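Local coordinates for 39 kDa initiator binding protein (PDB 1PP7) that recognises the initiator element of core promoters through its DNA-binding domain, with a likely role in placing the start of transcription in Trichomonas vaginalis, at residues L80-L83 with N84-R88. Sequence-based numbering, arbitrary orientation.
Sequences LNTL and NVNLR. With nucleotides of chain B; nucleotides of chain A.
A single water joins N81 and N84 one turn apart, accepting from N84 ND2 at 2.7 Å and, at greater length, from N81 ND2 at 3.3 Å. It sits on the face of helix 80-89 that is turned to the bases. The N81 amide extends into the DNA because chi1, at 169°, sets CG trans to N; there OD1 accepts from a cytosine N4 and ND2 donates to a thymine O4, and both ends of the amide are thus used in reading bases. The N84 amide is fixed at its other end by K69 of helix 69-76, which bonds OD1, so its rotation is set from both sides. V85 adds an apolar reading of the same surface: its CG1 packs 3.6 Å from the thymine methyl C7 of DT7 of chain A. Phosphates on the two strands flank these residues. N86 ND2 donates to OP2 of DT7 of chain A at 2.9 Å, with an N-H...O angle of 156°, whereas R88 bends its chain to bring the guanidinium to the phosphate of DG4 of chain B, where O5' lies over one face, toward the rim. The side chains of L83 and L87 pack instead against the protein; L83 CD2 meets L87 CG at 4.0 Å, and both side chains also touch F34 of helix 34-45 and K69. Four successive i to i+4 backbone bonds, such as N86 N to T82 O at 2.8 Å, keep this two-sided helix regular. The base-reading amide of N81 and the methyl of V85 on the DNA side, with leucines inside, are consistent with the recognition helix of a helix-turn-helix-type domain in the DNA major groove.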
# COMPACT_ATOMS: atom_id res chain seq x y z
N LEU C 80 12.38 1.85 -2.30
CA LEU C 80 11.96 0.44 -2.46
C LEU C 80 12.39 -0.42 -1.27
O LEU C 80 11.61 -1.24 -0.70
CB LEU C 80 12.63 -0.22 -3.65
CG LEU C 80 11.59 -0.93 -4.50
CD1 LEU C 80 12.26 -2.11 -5.15
CD2 LEU C 80 10.35 -1.34 -3.64
N ASN C 81 13.67 -0.23 -0.93
CA ASN C 81 14.25 -0.95 0.15
C ASN C 81 13.49 -0.73 1.46
O ASN C 81 13.24 -1.68 2.19
CB ASN C 81 15.74 -0.62 0.30
CG ASN C 81 16.34 -1.16 1.59
OD1 ASN C 81 16.40 -0.44 2.61
ND2 ASN C 81 16.72 -2.42 1.58
N THR C 82 13.06 0.47 1.76
CA THR C 82 12.38 0.55 3.02
C THR C 82 11.00 -0.08 2.89
O THR C 82 10.48 -0.64 3.86
CB THR C 82 12.47 2.00 3.58
OG1 THR C 82 11.30 2.35 4.33
CG2 THR C 82 12.73 2.93 2.48
N LEU C 83 10.42 -0.10 1.68
CA LEU C 83 9.11 -0.73 1.54
C LEU C 83 9.27 -2.21 1.96
O LEU C 83 8.47 -2.70 2.78
CB LEU C 83 8.59 -0.70 0.12
CG LEU C 83 7.09 -0.53 -0.12
CD1 LEU C 83 6.80 -1.10 -1.47
CD2 LEU C 83 6.22 -1.18 0.91
N ASN C 84 10.30 -2.89 1.39
CA ASN C 84 10.56 -4.30 1.68
C ASN C 84 10.83 -4.48 3.15
O ASN C 84 10.32 -5.41 3.76
CB ASN C 84 11.80 -4.87 0.97
CG ASN C 84 11.72 -4.81 -0.57
OD1 ASN C 84 10.64 -4.95 -1.18
ND2 ASN C 84 12.91 -4.64 -1.22
N VAL C 85 11.64 -3.60 3.74
CA VAL C 85 11.94 -3.74 5.14
C VAL C 85 10.61 -3.68 5.98
O VAL C 85 10.40 -4.48 6.91
CB VAL C 85 12.97 -2.65 5.56
CG1 VAL C 85 12.91 -2.40 7.05
CG2 VAL C 85 14.40 -3.11 5.20
N ASN C 86 9.72 -2.72 5.65
CA ASN C 86 8.44 -2.60 6.35
C ASN C 86 7.53 -3.85 6.17
O ASN C 86 6.84 -4.26 7.15
CB ASN C 86 7.68 -1.35 5.88
CG ASN C 86 8.30 -0.03 6.39
OD1 ASN C 86 9.16 -0.01 7.31
ND2 ASN C 86 7.87 1.06 5.80
N LEU C 87 7.48 -4.41 4.95
CA LEU C 87 6.64 -5.60 4.72
C LEU C 87 7.18 -6.76 5.61
O LEU C 87 6.41 -7.44 6.34
CB LEU C 87 6.63 -6.01 3.23
CG LEU C 87 6.07 -4.92 2.28
CD1 LEU C 87 6.12 -5.43 0.92
CD2 LEU C 87 4.68 -4.57 2.59
N ARG C 88 8.50 -6.94 5.54
CA ARG C 88 9.23 -7.92 6.32
C ARG C 88 8.95 -7.76 7.83
O ARG C 88 8.40 -8.69 8.46
CB ARG C 88 10.75 -7.80 6.03
CG ARG C 88 11.75 -8.16 7.20
CD ARG C 88 12.62 -9.34 6.85
NE ARG C 88 12.07 -9.98 5.65
CZ ARG C 88 12.33 -11.23 5.23
NH1 ARG C 88 13.15 -12.02 5.93
NH2 ARG C 88 11.75 -11.67 4.09
P DG B 4 12.60 -9.72 1.51
OP1 DG B 4 11.59 -10.78 1.80
OP2 DG B 4 12.27 -8.29 1.72
O5' DG B 4 13.90 -10.06 2.35
C5' DG B 4 14.63 -11.24 2.04
C4' DG B 4 16.01 -11.18 2.64
O4' DG B 4 16.85 -10.28 1.88
C3' DG B 4 16.02 -10.65 4.07
O3' DG B 4 16.97 -11.43 4.81
C2' DG B 4 16.41 -9.19 3.89
C1' DG B 4 17.35 -9.25 2.69
N9 DG B 4 17.49 -8.05 1.87
C8 DG B 4 16.51 -7.29 1.24
N7 DG B 4 16.99 -6.26 0.56
C5 DG B 4 18.37 -6.35 0.75
C6 DG B 4 19.42 -5.52 0.28
O6 DG B 4 19.35 -4.53 -0.45
N1 DG B 4 20.67 -5.96 0.74
C2 DG B 4 20.88 -7.07 1.56
N2 DG B 4 22.15 -7.36 1.92
N3 DG B 4 19.89 -7.85 1.99
C4 DG B 4 18.69 -7.44 1.56
P DT A 7 8.72 5.06 7.04
OP1 DT A 7 8.09 6.42 6.92
OP2 DT A 7 8.29 3.94 6.15
O5' DT A 7 10.28 5.22 6.83
C5' DT A 7 10.90 6.44 7.22
C4' DT A 7 12.36 6.42 6.82
O4' DT A 7 13.14 5.68 7.79
C3' DT A 7 12.65 5.83 5.45
O3' DT A 7 13.35 6.80 4.67
C2' DT A 7 13.52 4.63 5.77
C1' DT A 7 14.14 5.00 7.11
N1 DT A 7 14.57 3.88 7.95
C2 DT A 7 15.83 3.97 8.51
O2 DT A 7 16.55 4.94 8.30
N3 DT A 7 16.21 2.89 9.30
C4 DT A 7 15.45 1.74 9.56
O4 DT A 7 15.91 0.84 10.30
C5 DT A 7 14.13 1.72 8.92
C7 DT A 7 13.23 0.54 9.14
C6 DT A 7 13.77 2.77 8.16
P DT A 8 13.56 6.59 3.08
OP1 DT A 8 13.30 7.94 2.54
OP2 DT A 8 12.87 5.44 2.47
O5' DT A 8 15.10 6.25 3.12
C5' DT A 8 15.91 7.06 3.95
C4' DT A 8 17.33 6.59 3.93
O4' DT A 8 17.48 5.63 4.97
C3' DT A 8 17.80 5.93 2.65
O3' DT A 8 18.96 6.58 2.17
C2' DT A 8 18.14 4.52 3.07
C1' DT A 8 18.34 4.62 4.55
N1 DT A 8 17.99 3.41 5.33
C2 DT A 8 18.91 2.94 6.26
O2 DT A 8 19.93 3.51 6.51
N3 DT A 8 18.56 1.78 6.91
C4 DT A 8 17.37 1.10 6.79
O4 DT A 8 17.17 0.10 7.49
C5 DT A 8 16.42 1.66 5.82
C7 DT A 8 15.09 1.01 5.63
C6 DT A 8 16.79 2.76 5.14
O HOH W 1 15.55 -4.23 -0.86